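Long-range contacts in tricorn protease (PDB 1K32), which probably cleaves peptides in the wake of the proteasome as a hexameric serine protease, with beta-propellers thought to gate the passage of substrate and product: residues 20-25 against 253-258; 111-116 against 155-159; 607-612 against 624-628. One frame throughout, in Å; residues are numbered along the deposited sequence.

Contact 1: 20-25 against 253-258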
ATOM      1  N   PRO A  20      32.065 -55.728 -32.020  1.00 19.82           N
ATOM      2  CA  PRO A  20      33.349 -55.643 -32.705  1.00 20.97           C
ATOM      3  C   PRO A  20      33.253 -55.596 -34.226  1.00 19.98           C
ATOM      4  O   PRO A  20      32.216 -55.886 -34.807  1.00 18.81           O
ATOM      5  CB  PRO A  20      34.022 -56.916 -32.241  1.00 20.31           C
ATOM      6  CG  PRO A  20      32.863 -57.903 -32.401  1.00 20.10           C
ATOM      7  CD  PRO A  20      31.682 -57.140 -31.811  1.00 19.86           C
ATOM      8  N   ASP A  21      34.364 -55.238 -34.852  1.00 20.33           N
ATOM      9  CA  ASP A  21      34.479 -55.207 -36.303  1.00 21.82           C
ATOM     10  C   ASP A  21      35.885 -55.755 -36.498  1.00 24.02           C
ATOM     11  O   ASP A  21      36.679 -55.770 -35.562  1.00 24.93           O
ATOM     12  CB  ASP A  21      34.377 -53.783 -36.861  1.00 21.81           C
ATOM     13  CG  ASP A  21      34.255 -53.757 -38.397  1.00 25.50           C
ATOM     14  OD1 ASP A  21      34.218 -52.647 -38.980  1.00 25.12           O
ATOM     15  OD2 ASP A  21      34.191 -54.842 -39.023  1.00 23.28           O
ATOM     16  N   ILE A  22      36.206 -56.216 -37.692  1.00 24.00           N
ATOM     17  CA  ILE A  22      37.526 -56.779 -37.898  1.00 24.00           C
ATOM     18  C   ILE A  22      38.075 -56.429 -39.262  1.00 22.94           C
ATOM     19  O   ILE A  22      37.326 -56.292 -40.219  1.00 19.99           O
ATOM     20  CB  ILE A  22      37.487 -58.315 -37.751  1.00 23.90           C
ATOM     21  CG1 ILE A  22      38.886 -58.898 -37.964  1.00 26.68           C
ATOM     22  CG2 ILE A  22      36.496 -58.899 -38.749  1.00 24.03           C
ATOM     23  CD1 ILE A  22      38.996 -60.367 -37.634  1.00 26.53           C
ATOM     24  N   HIS A  23      39.392 -56.267 -39.326  1.00 24.53           N
ATOM     25  CA  HIS A  23      40.091 -55.968 -40.574  1.00 27.27           C
ATOM     26  C   HIS A  23      41.472 -56.592 -40.458  1.00 26.57           C
ATOM     27  O   HIS A  23      42.326 -56.095 -39.728  1.00 25.21           O
ATOM     28  CB  HIS A  23      40.229 -54.465 -40.805  1.00 29.20           C
ATOM     29  CG  HIS A  23      40.760 -54.118 -42.162  1.00 33.31           C
ATOM     30  ND1 HIS A  23      39.964 -54.082 -43.286  1.00 34.42           N
ATOM     31  CD2 HIS A  23      42.019 -53.853 -42.587  1.00 35.55           C
ATOM     32  CE1 HIS A  23      40.708 -53.813 -44.344  1.00 35.21           C
ATOM     33  NE2 HIS A  23      41.959 -53.669 -43.946  1.00 36.79           N
ATOM     34  N   GLY A  24      41.677 -57.692 -41.172  1.00 28.43           N
ATOM     35  CA  GLY A  24      42.956 -58.381 -41.118  1.00 29.74           C
ATOM     36  C   GLY A  24      43.228 -58.928 -39.728  1.00 29.95           C
ATOM     37  O   GLY A  24      42.488 -59.771 -39.222  1.00 28.51           O
ATOM     38  N   ASP A  25      44.301 -58.449 -39.111  1.00 31.04           N
ATOM     39  CA  ASP A  25      44.666 -58.881 -37.769  1.00 33.27           C
ATOM     40  C   ASP A  25      44.262 -57.852 -36.733  1.00 33.13           C
ATOM     41  O   ASP A  25      44.682 -57.938 -35.577  1.00 31.21           O
ATOM     42  CB  ASP A  25      46.174 -59.105 -37.664  1.00 36.85           C
ATOM     43  CG  ASP A  25      46.627 -60.334 -38.409  1.00 39.41           C
ATOM     44  OD1 ASP A  25      46.015 -61.399 -38.186  1.00 40.90           O
ATOM     45  OD2 ASP A  25      47.587 -60.234 -39.207  1.00 42.32           O
ATOM     46  N   ASN A 253      30.366 -58.983 -37.967  1.00 22.45           N
ATOM     47  CA  ASN A 253      31.047 -58.032 -38.836  1.00 23.28           C
ATOM     48  C   ASN A 253      32.141 -58.817 -39.541  1.00 24.55           C
ATOM     49  O   ASN A 253      32.610 -59.833 -39.013  1.00 24.25           O
ATOM     50  CB  ASN A 253      31.614 -56.856 -38.032  1.00 21.49           C
ATOM     51  CG  ASN A 253      30.697 -55.635 -38.066  1.00 19.04           C
ATOM     52  OD1 ASN A 253      30.567 -54.913 -37.083  1.00 22.08           O
ATOM     53  ND2 ASN A 253      30.068 -55.398 -39.211  1.00 18.47           N
ATOM     54  N   THR A 254      32.533 -58.367 -40.730  1.00 23.03           N
ATOM     55  CA  THR A 254      33.546 -59.079 -41.491  1.00 25.95           C
ATOM     56  C   THR A 254      34.468 -58.206 -42.340  1.00 26.89           C
ATOM     57  O   THR A 254      34.133 -57.078 -42.696  1.00 25.99           O
ATOM     58  CB  THR A 254      32.878 -60.106 -42.428  1.00 26.15           C
ATOM     59  OG1 THR A 254      33.879 -60.900 -43.069  1.00 28.36           O
ATOM     60  CG2 THR A 254      32.062 -59.389 -43.493  1.00 27.09           C
ATOM     61  N   ASP A 255      35.638 -58.749 -42.651  1.00 28.01           N
ATOM     62  CA  ASP A 255      36.604 -58.067 -43.492  1.00 29.21           C
ATOM     63  C   ASP A 255      36.623 -58.793 -44.835  1.00 29.55           C
ATOM     64  O   ASP A 255      37.500 -58.564 -45.667  1.00 29.73           O
ATOM     65  CB  ASP A 255      37.995 -58.098 -42.852  1.00 30.25           C
ATOM     66  CG  ASP A 255      38.502 -59.507 -42.607  1.00 30.61           C
ATOM     67  OD1 ASP A 255      39.620 -59.635 -42.066  1.00 28.31           O
ATOM     68  OD2 ASP A 255      37.797 -60.483 -42.949  1.00 32.38           O
ATOM     69  N   GLY A 256      35.637 -59.667 -45.031  1.00 27.22           N
ATOM     70  CA  GLY A 256      35.535 -60.422 -46.263  1.00 29.23           C
ATOM     71  C   GLY A 256      36.128 -61.811 -46.150  1.00 31.24           C
ATOM     72  O   GLY A 256      35.906 -62.664 -47.007  1.00 33.55           O
ATOM     73  N   ARG A 257      36.881 -62.055 -45.085  1.00 30.10           N
ATOM     74  CA  ARG A 257      37.490 -63.359 -44.909  1.00 30.16           C
ATOM     75  C   ARG A 257      37.009 -64.020 -43.622  1.00 30.09           C
ATOM     76  O   ARG A 257      36.539 -65.151 -43.642  1.00 29.01           O
ATOM     77  CB  ARG A 257      39.017 -63.218 -44.907  1.00 29.05           C
ATOM     78  N   ARG A 258      37.124 -63.306 -42.508  1.00 30.34           N
ATOM     79  CA  ARG A 258      36.695 -63.825 -41.217  1.00 31.17           C
ATOM     80  C   ARG A 258      35.519 -63.033 -40.631  1.00 30.06           C
ATOM     81  O   ARG A 258      35.282 -61.880 -40.996  1.00 29.34           O
ATOM     82  CB  ARG A 258      37.867 -63.794 -40.240  1.00 33.20           C
ATOM     83  CG  ARG A 258      39.077 -64.542 -40.744  1.00 37.87           C
ATOM     84  CD  ARG A 258      40.336 -63.916 -40.197  1.00 38.92           C
ATOM     85  NE  ARG A 258      40.757 -64.513 -38.942  1.00 38.69           N
ATOM     86  CZ  ARG A 258      41.716 -64.014 -38.176  1.00 37.32           C
ATOM     87  NH1 ARG A 258      42.051 -64.625 -37.049  1.00 38.58           N
ATOM     88  NH2 ARG A 258      42.323 -62.892 -38.527  1.00 37.96           N
TER
HETATM   89  O   HOH W   1      33.392 -54.757 -41.665  1.00 31.24           O
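Asp255 answers Gly24 across the junction with one carboxylate oxygen while two backbone amides hold the other. OD2 accepts from Arg257 N, which closes an Asx turn, and from Arg258 N, which extends it to an Asx motif: Arg258 N uses the syn lone pair, and Arg257 N comes on the anti side, 33° out of the carboxylate plane. Fixed in this way, the group offers the anti lone pair of OD1 to Gly24 N, 3.0 Å away. Its chi1 of 59° places CG between the backbone N and carbonyl carbon, so that the carboxylate can serve both its own turn and the opposite segment.

The guanidinium of Arg258 lies alongside, with Gly24 O at its edge, 3.2 Å from NH2, while the ion pair with Asp25 OD1 is long, the two planar groups standing 80° apart. One face of the guanidinium is met by Ile22 CD1, 4.3 Å from NH2. Towards Asn253, water 1 donates to both Asp21 OD2 and Thr254 O, and the other oxygen of Asp21 is taken by Phe60 N.

Strand 18-23 is the inner strand of the first blade of a six-bladed beta-propeller, and 249-254 that of the last, so the ring closes here through side chains and water. Pro20 and Ile22 pack on Leu260 of strand 259-263, and Arg258 forms a salt bridge with Glu278 of strand 277-279.

Contact 2: 111-116 against 155-159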
ATOM      1  N   VAL A 111      25.827 -46.468 -39.288  1.00 18.65           N
ATOM      2  CA  VAL A 111      26.532 -46.861 -40.497  1.00 18.46           C
ATOM      3  C   VAL A 111      25.714 -48.010 -41.064  1.00 19.02           C
ATOM      4  O   VAL A 111      25.313 -48.906 -40.320  1.00 18.00           O
ATOM      5  CB  VAL A 111      27.943 -47.364 -40.170  1.00 18.87           C
ATOM      6  CG1 VAL A 111      28.561 -48.009 -41.400  1.00 20.60           C
ATOM      7  CG2 VAL A 111      28.798 -46.211 -39.666  1.00 16.91           C
ATOM      8  N   ALA A 112      25.447 -47.982 -42.362  1.00 16.18           N
ATOM      9  CA  ALA A 112      24.653 -49.039 -42.988  1.00 18.54           C
ATOM     10  C   ALA A 112      25.514 -49.970 -43.838  1.00 20.56           C
ATOM     11  O   ALA A 112      25.170 -51.142 -44.038  1.00 20.82           O
ATOM     12  CB  ALA A 112      23.559 -48.418 -43.844  1.00 16.13           C
ATOM     13  N   GLY A 113      26.631 -49.439 -44.334  1.00 18.25           N
ATOM     14  CA  GLY A 113      27.525 -50.216 -45.168  1.00 20.96           C
ATOM     15  C   GLY A 113      28.427 -49.317 -45.999  1.00 22.17           C
ATOM     16  O   GLY A 113      28.460 -48.096 -45.806  1.00 21.19           O
ATOM     17  N   PHE A 114      29.181 -49.923 -46.909  1.00 21.09           N
ATOM     18  CA  PHE A 114      30.076 -49.173 -47.775  1.00 21.86           C
ATOM     19  C   PHE A 114      29.889 -49.649 -49.207  1.00 23.83           C
ATOM     20  O   PHE A 114      29.836 -50.858 -49.464  1.00 21.19           O
ATOM     21  CB  PHE A 114      31.531 -49.364 -47.348  1.00 23.01           C
ATOM     22  CG  PHE A 114      31.798 -48.996 -45.923  1.00 23.19           C
ATOM     23  CD1 PHE A 114      31.604 -49.926 -44.905  1.00 22.51           C
ATOM     24  CD2 PHE A 114      32.238 -47.713 -45.590  1.00 23.98           C
ATOM     25  CE1 PHE A 114      31.843 -49.589 -43.574  1.00 21.82           C
ATOM     26  CE2 PHE A 114      32.479 -47.366 -44.267  1.00 21.35           C
ATOM     27  CZ  PHE A 114      32.281 -48.311 -43.252  1.00 25.38           C
ATOM     28  N   ASP A 115      29.789 -48.701 -50.136  1.00 23.40           N
ATOM     29  CA  ASP A 115      29.591 -49.055 -51.521  1.00 26.91           C
ATOM     30  C   ASP A 115      30.902 -49.549 -52.131  1.00 28.08           C
ATOM     31  O   ASP A 115      31.950 -49.497 -51.490  1.00 25.40           O
ATOM     32  CB  ASP A 115      28.994 -47.862 -52.300  1.00 29.03           C
ATOM     33  CG  ASP A 115      29.981 -46.732 -52.519  1.00 29.94           C
ATOM     34  OD1 ASP A 115      29.523 -45.603 -52.788  1.00 33.63           O
ATOM     35  OD2 ASP A 115      31.202 -46.961 -52.443  1.00 28.22           O
ATOM     36  N   PRO A 116      30.852 -50.066 -53.365  1.00 29.60           N
ATOM     37  CA  PRO A 116      32.053 -50.572 -54.037  1.00 31.77           C
ATOM     38  C   PRO A 116      33.217 -49.576 -54.125  1.00 33.10           C
ATOM     39  O   PRO A 116      34.370 -49.988 -54.119  1.00 34.43           O
ATOM     40  CB  PRO A 116      31.528 -50.989 -55.408  1.00 33.43           C
ATOM     41  CG  PRO A 116      30.127 -51.436 -55.092  1.00 32.15           C
ATOM     42  CD  PRO A 116      29.652 -50.322 -54.179  1.00 29.50           C
ATOM     43  N   THR A 155      18.453 -51.096 -42.746  1.00 21.40           N
ATOM     44  CA  THR A 155      19.405 -51.094 -41.652  1.00 20.20           C
ATOM     45  C   THR A 155      20.797 -51.374 -42.205  1.00 21.02           C
ATOM     46  O   THR A 155      21.767 -50.719 -41.840  1.00 20.02           O
ATOM     47  CB  THR A 155      19.043 -52.182 -40.616  1.00 20.44           C
ATOM     48  OG1 THR A 155      17.711 -51.966 -40.140  1.00 20.26           O
ATOM     49  CG2 THR A 155      20.010 -52.146 -39.449  1.00 19.70           C
ATOM     50  N   HIS A 156      20.886 -52.371 -43.078  1.00 21.36           N
ATOM     51  CA  HIS A 156      22.155 -52.741 -43.682  1.00 22.42           C
ATOM     52  C   HIS A 156      22.085 -52.811 -45.205  1.00 22.26           C
ATOM     53  O   HIS A 156      21.050 -53.146 -45.785  1.00 20.20           O
ATOM     54  CB  HIS A 156      22.623 -54.113 -43.189  1.00 22.88           C
ATOM     55  CG  HIS A 156      22.813 -54.214 -41.710  1.00 25.42           C
ATOM     56  ND1 HIS A 156      21.790 -54.543 -40.847  1.00 25.28           N
ATOM     57  CD2 HIS A 156      23.918 -54.059 -40.940  1.00 26.17           C
ATOM     58  CE1 HIS A 156      22.257 -54.591 -39.612  1.00 25.64           C
ATOM     59  NE2 HIS A 156      23.545 -54.301 -39.641  1.00 27.38           N
ATOM     60  N   ILE A 157      23.200 -52.481 -45.846  1.00 22.27           N
ATOM     61  CA  ILE A 157      23.292 -52.595 -47.285  1.00 22.65           C
ATOM     62  C   ILE A 157      24.659 -53.182 -47.593  1.00 23.95           C
ATOM     63  O   ILE A 157      25.681 -52.687 -47.122  1.00 21.55           O
ATOM     64  CB  ILE A 157      23.137 -51.242 -48.037  1.00 22.21           C
ATOM     65  CG1 ILE A 157      23.272 -51.500 -49.541  1.00 19.79           C
ATOM     66  CG2 ILE A 157      24.201 -50.237 -47.588  1.00 22.64           C
ATOM     67  CD1 ILE A 157      22.680 -50.418 -50.411  1.00 20.98           C
ATOM     68  N   LEU A 158      24.659 -54.268 -48.356  1.00 23.74           N
ATOM     69  CA  LEU A 158      25.883 -54.928 -48.747  1.00 24.80           C
ATOM     70  C   LEU A 158      25.912 -54.944 -50.269  1.00 26.12           C
ATOM     71  O   LEU A 158      24.883 -54.776 -50.924  1.00 25.04           O
ATOM     72  CB  LEU A 158      25.908 -56.355 -48.209  1.00 25.83           C
ATOM     73  CG  LEU A 158      25.530 -56.518 -46.735  1.00 27.01           C
ATOM     74  CD1 LEU A 158      25.484 -58.001 -46.388  1.00 27.72           C
ATOM     75  CD2 LEU A 158      26.533 -55.778 -45.853  1.00 25.06           C
ATOM     76  N   PHE A 159      27.094 -55.138 -50.834  1.00 27.23           N
ATOM     77  CA  PHE A 159      27.225 -55.168 -52.278  1.00 29.13           C
ATOM     78  C   PHE A 159      27.952 -56.433 -52.675  1.00 30.96           C
ATOM     79  O   PHE A 159      28.993 -56.762 -52.118  1.00 30.50           O
ATOM     80  CB  PHE A 159      27.998 -53.947 -52.778  1.00 28.10           C
ATOM     81  CG  PHE A 159      27.327 -52.640 -52.481  1.00 29.82           C
ATOM     82  CD1 PHE A 159      27.286 -52.143 -51.186  1.00 31.44           C
ATOM     83  CD2 PHE A 159      26.731 -51.904 -53.502  1.00 30.14           C
ATOM     84  CE1 PHE A 159      26.662 -50.925 -50.905  1.00 33.21           C
ATOM     85  CE2 PHE A 159      26.103 -50.692 -53.238  1.00 32.75           C
ATOM     86  CZ  PHE A 159      26.069 -50.198 -51.931  1.00 32.75           C
TER
HETATM   87  O   HOH W   2      22.420 -48.984 -39.648  1.00 28.15           O
HETATM   88  O   HOH W   3      28.658 -52.631 -47.167  1.00 20.90           O
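Phe159 meets Asp115 and Pro116 because its chi1 of -62° sets CG anti to the carbonyl carbon, beside the backbone N, and a chi2 of 72° then turns one ring face to Asp115 CA and the Pro116 ring. The contact joins the inner strands of the third and fourth blades of a six-bladed beta-propeller, and illustrates how neighbouring blades can adhere without merging into one sheet. Strands 111-114 and 156-159 run side by side, 5° from parallel, with axes 4.7 Å apart.

One direct hydrogen bond spans this gap, from Ile157 N to Ala112 O at 3.0 Å. The same oxygen receives a CA-H...O contact from His156 CA at 3.4 Å. Water completes the seam: one molecule donates to Val111 O and Thr155 O, while another accepts from Phe114 N and donates to Ile157 O. Both strands carry a classic beta bulge, with Ala112 and Gly113 facing Ile121, and Thr155 and His156 facing Gly167. At the first of these, a CB on Gly113 would collide with Ile157 O.

Side chains fill the buried flank, where Ile157 CG2 lies 4.2 Å from Ala112 CB and both residues reach Leu136 of strand 135-140. At the other end of the contact, Asp115 directs OD2 to Asn119 N, and its CA and CB lie against the aromatic ring. Asp115 CA makes a CH-pi contact 3.8 Å from the centroid of the Phe159 ring. Pro116 CD presses on the same face, offset toward the rim, 3.4 Å from Phe159 CD2.

Contact 3: 607-612 against 624-628; sequences KNNLTD and VRKDD
Thr611 N donates to Arg625 O at 2.8 Å, the shortest sound hydrogen bond between 607-612 and 624-628. Asp627 N reaches Asn609 O at 2.9 Å, and Arg625 N binds Asp612 O at 3.0 Å. Arg625 O also takes a weak bond from Asp612 N, since Thr611 and Asp612 both face Arg625 in a classic beta bulge.

The bulge falls where the chain passes between blades of a seven-bladed beta-propeller. Strand 603-610 is the outer edge of one blade, and 612-615 opens the next as its innermost strand, pairing antiparallel with 621-626. Leu610 and Lys626 form a non-hydrogen-bonded pair whose side chains diverge; the chain turns its corner at Asn609 and Thr611.

Beyond CG, Lys626 runs extended, with a chi3 of -180°, and crosses Lys607 at about a right angle so that its NZ lies 3.6 Å from Lys607 CD. Both ammonium groups converge on Glu642 OE1. Water 4 accepts from Lys626 NZ at 2.8 Å and donates to Asn608 O, while Tyr632 receives the same lysine in a cation-pi contact. A leucine in place of Lys626 would probably leave Glu642 with Lys607 as the remaining one of these two ammonium partners, and the water without the N-H it accepts.

Beside this, Leu610 CD2 packs obliquely on Val624 CB at 3.8 Å. On the sheet face shared by Asp612 and Arg625, their CB atoms lie 3.7 Å apart, and Phe303 of strand 300-305 touches both side chains.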
ATOM      1  N   LYS A 607      -1.460 -20.357  -3.640  1.00 32.32           N
ATOM      2  CA  LYS A 607      -0.208 -20.625  -4.336  1.00 32.42           C
ATOM      3  C   LYS A 607      -0.513 -21.273  -5.682  1.00 31.68           C
ATOM      4  O   LYS A 607      -1.411 -22.109  -5.772  1.00 32.17           O
ATOM      5  CB  LYS A 607       0.642 -21.580  -3.493  1.00 34.53           C
ATOM      6  CG  LYS A 607       2.110 -21.622  -3.858  1.00 39.33           C
ATOM      7  CD  LYS A 607       2.836 -20.356  -3.395  1.00 39.71           C
ATOM      8  CE  LYS A 607       2.819 -20.211  -1.877  1.00 41.15           C
ATOM      9  NZ  LYS A 607       3.703 -19.087  -1.427  1.00 40.54           N
ATOM     10  N   ASN A 608       0.225 -20.898  -6.724  1.00 30.11           N
ATOM     11  CA  ASN A 608       0.010 -21.487  -8.042  1.00 31.05           C
ATOM     12  C   ASN A 608       1.274 -22.146  -8.582  1.00 30.23           C
ATOM     13  O   ASN A 608       2.303 -22.164  -7.914  1.00 31.83           O
ATOM     14  CB  ASN A 608      -0.497 -20.435  -9.041  1.00 32.14           C
ATOM     15  CG  ASN A 608       0.501 -19.309  -9.275  1.00 34.19           C
ATOM     16  OD1 ASN A 608       1.650 -19.370  -8.837  1.00 34.22           O
ATOM     17  ND2 ASN A 608       0.060 -18.273  -9.983  1.00 36.84           N
ATOM     18  N   ASN A 609       1.184 -22.697  -9.788  1.00 29.18           N
ATOM     19  CA  ASN A 609       2.308 -23.358 -10.432  1.00 29.51           C
ATOM     20  C   ASN A 609       2.849 -24.531  -9.626  1.00 28.57           C
ATOM     21  O   ASN A 609       4.053 -24.799  -9.635  1.00 27.25           O
ATOM     22  CB  ASN A 609       3.423 -22.342 -10.703  1.00 31.71           C
ATOM     23  CG  ASN A 609       3.016 -21.298 -11.723  1.00 33.42           C
ATOM     24  OD1 ASN A 609       3.457 -20.156 -11.667  1.00 36.29           O
ATOM     25  ND2 ASN A 609       2.175 -21.693 -12.672  1.00 35.30           N
ATOM     26  N   LEU A 610       1.955 -25.240  -8.944  1.00 27.01           N
ATOM     27  CA  LEU A 610       2.355 -26.386  -8.138  1.00 28.83           C
ATOM     28  C   LEU A 610       2.322 -27.672  -8.953  1.00 29.44           C
ATOM     29  O   LEU A 610       1.673 -27.745  -9.993  1.00 30.21           O
ATOM     30  CB  LEU A 610       1.431 -26.540  -6.929  1.00 27.74           C
ATOM     31  CG  LEU A 610       1.297 -25.334  -5.994  1.00 28.11           C
ATOM     32  CD1 LEU A 610       0.332 -25.678  -4.863  1.00 25.14           C
ATOM     33  CD2 LEU A 610       2.664 -24.942  -5.445  1.00 25.53           C
ATOM     34  N   THR A 611       3.024 -28.688  -8.472  1.00 30.06           N
ATOM     35  CA  THR A 611       3.049 -29.976  -9.150  1.00 32.02           C
ATOM     36  C   THR A 611       2.936 -31.082  -8.116  1.00 32.72           C
ATOM     37  O   THR A 611       2.730 -32.243  -8.458  1.00 34.94           O
ATOM     38  CB  THR A 611       4.357 -30.169  -9.945  1.00 31.93           C
ATOM     39  OG1 THR A 611       5.472 -30.079  -9.053  1.00 33.06           O
ATOM     40  CG2 THR A 611       4.495 -29.103 -11.012  1.00 30.78           C
ATOM     41  N   ASP A 612       3.062 -30.712  -6.846  1.00 33.56           N
ATOM     42  CA  ASP A 612       2.989 -31.678  -5.758  1.00 34.80           C
ATOM     43  C   ASP A 612       2.875 -30.913  -4.436  1.00 34.53           C
ATOM     44  O   ASP A 612       3.381 -29.792  -4.317  1.00 34.55           O
ATOM     45  CB  ASP A 612       4.255 -32.548  -5.766  1.00 36.97           C
ATOM     46  CG  ASP A 612       4.112 -33.821  -4.937  1.00 40.73           C
ATOM     47  OD1 ASP A 612       5.127 -34.535  -4.774  1.00 43.23           O
ATOM     48  OD2 ASP A 612       2.998 -34.118  -4.454  1.00 42.50           O
ATOM     49  N   VAL A 624       5.911 -27.973  -1.025  1.00 30.48           N
ATOM     50  CA  VAL A 624       5.414 -28.141  -2.380  1.00 30.93           C
ATOM     51  C   VAL A 624       6.547 -28.235  -3.375  1.00 31.48           C
ATOM     52  O   VAL A 624       7.678 -27.831  -3.100  1.00 32.28           O
ATOM     53  CB  VAL A 624       4.507 -26.961  -2.830  1.00 29.44           C
ATOM     54  CG1 VAL A 624       3.282 -26.857  -1.934  1.00 28.87           C
ATOM     55  CG2 VAL A 624       5.299 -25.659  -2.827  1.00 26.94           C
ATOM     56  N   ARG A 625       6.219 -28.790  -4.532  1.00 31.35           N
ATOM     57  CA  ARG A 625       7.134 -28.899  -5.649  1.00 33.05           C
ATOM     58  C   ARG A 625       6.437 -27.981  -6.657  1.00 34.30           C
ATOM     59  O   ARG A 625       5.209 -28.022  -6.791  1.00 30.84           O
ATOM     60  CB  ARG A 625       7.171 -30.335  -6.177  1.00 35.97           C
ATOM     61  CG  ARG A 625       7.777 -30.487  -7.566  1.00 39.77           C
ATOM     62  CD  ARG A 625       9.277 -30.624  -7.536  1.00 41.05           C
ATOM     63  NE  ARG A 625       9.695 -31.861  -6.882  1.00 41.13           N
ATOM     64  CZ  ARG A 625      10.963 -32.198  -6.677  1.00 39.52           C
ATOM     65  NH1 ARG A 625      11.259 -33.340  -6.068  1.00 37.78           N
ATOM     66  NH2 ARG A 625      11.933 -31.391  -7.088  1.00 35.63           N
ATOM     67  N   LYS A 626       7.199 -27.125  -7.326  1.00 33.20           N
ATOM     68  CA  LYS A 626       6.607 -26.234  -8.307  1.00 36.34           C
ATOM     69  C   LYS A 626       7.015 -26.655  -9.711  1.00 37.58           C
ATOM     70  O   LYS A 626       7.819 -27.569  -9.881  1.00 36.83           O
ATOM     71  CB  LYS A 626       7.012 -24.783  -8.029  1.00 34.16           C
ATOM     72  CG  LYS A 626       6.481 -24.275  -6.700  1.00 33.40           C
ATOM     73  CD  LYS A 626       6.615 -22.774  -6.547  1.00 34.31           C
ATOM     74  CE  LYS A 626       6.073 -22.337  -5.188  1.00 32.71           C
ATOM     75  NZ  LYS A 626       5.989 -20.872  -5.055  1.00 33.99           N
ATOM     76  N   ASP A 627       6.448 -25.989 -10.711  1.00 39.48           N
ATOM     77  CA  ASP A 627       6.738 -26.307 -12.101  1.00 41.18           C
ATOM     78  C   ASP A 627       8.207 -26.088 -12.433  1.00 41.48           C
ATOM     79  O   ASP A 627       8.728 -26.677 -13.379  1.00 41.49           O
ATOM     80  CB  ASP A 627       5.853 -25.466 -13.023  1.00 44.46           C
ATOM     81  CG  ASP A 627       6.071 -23.979 -12.840  1.00 48.22           C
ATOM     82  OD1 ASP A 627       6.176 -23.533 -11.675  1.00 50.09           O
ATOM     83  OD2 ASP A 627       6.127 -23.253 -13.857  1.00 50.68           O
ATOM     84  N   ASP A 628       8.876 -25.250 -11.650  1.00 40.33           N
ATOM     85  CA  ASP A 628      10.288 -24.979 -11.873  1.00 39.59           C
ATOM     86  C   ASP A 628      11.142 -26.133 -11.349  1.00 38.70           C
ATOM     87  O   ASP A 628      12.370 -26.099 -11.432  1.00 38.90           O
ATOM     88  CB  ASP A 628      10.696 -23.671 -11.191  1.00 40.17           C
ATOM     89  CG  ASP A 628      10.595 -23.743  -9.679  1.00 41.57           C
ATOM     90  OD1 ASP A 628      10.216 -24.808  -9.144  1.00 40.84           O
ATOM     91  OD2 ASP A 628      10.901 -22.728  -9.022  1.00 41.18           O
TER
HETATM   92  O   HOH W   4       3.790 -20.360  -6.666  1.00 32.95           O

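Overall arrangement
All three contacts join neighbouring propeller blades: contact 1 through side chains and water, contact 2 through parallel strands, contact 3 through an antiparallel pair with a bulge. Contacts 1 and 2 belong to the six-bladed ring, their centres about 15 Å apart and their nearest atoms about 6 Å apart without touching; contact 1 closes the circle, and contact 2 lies within the chain span it encloses. Contact 3 belongs to the seven-bladed propeller on the opposite side of the chain's centre, its centre about 56 Å from that of contact 1 and 51 Å from that of contact 2. None involves the parallel sheet of strands 853-857 to 1005-1006, which is consistent with the S41 peptidase fold.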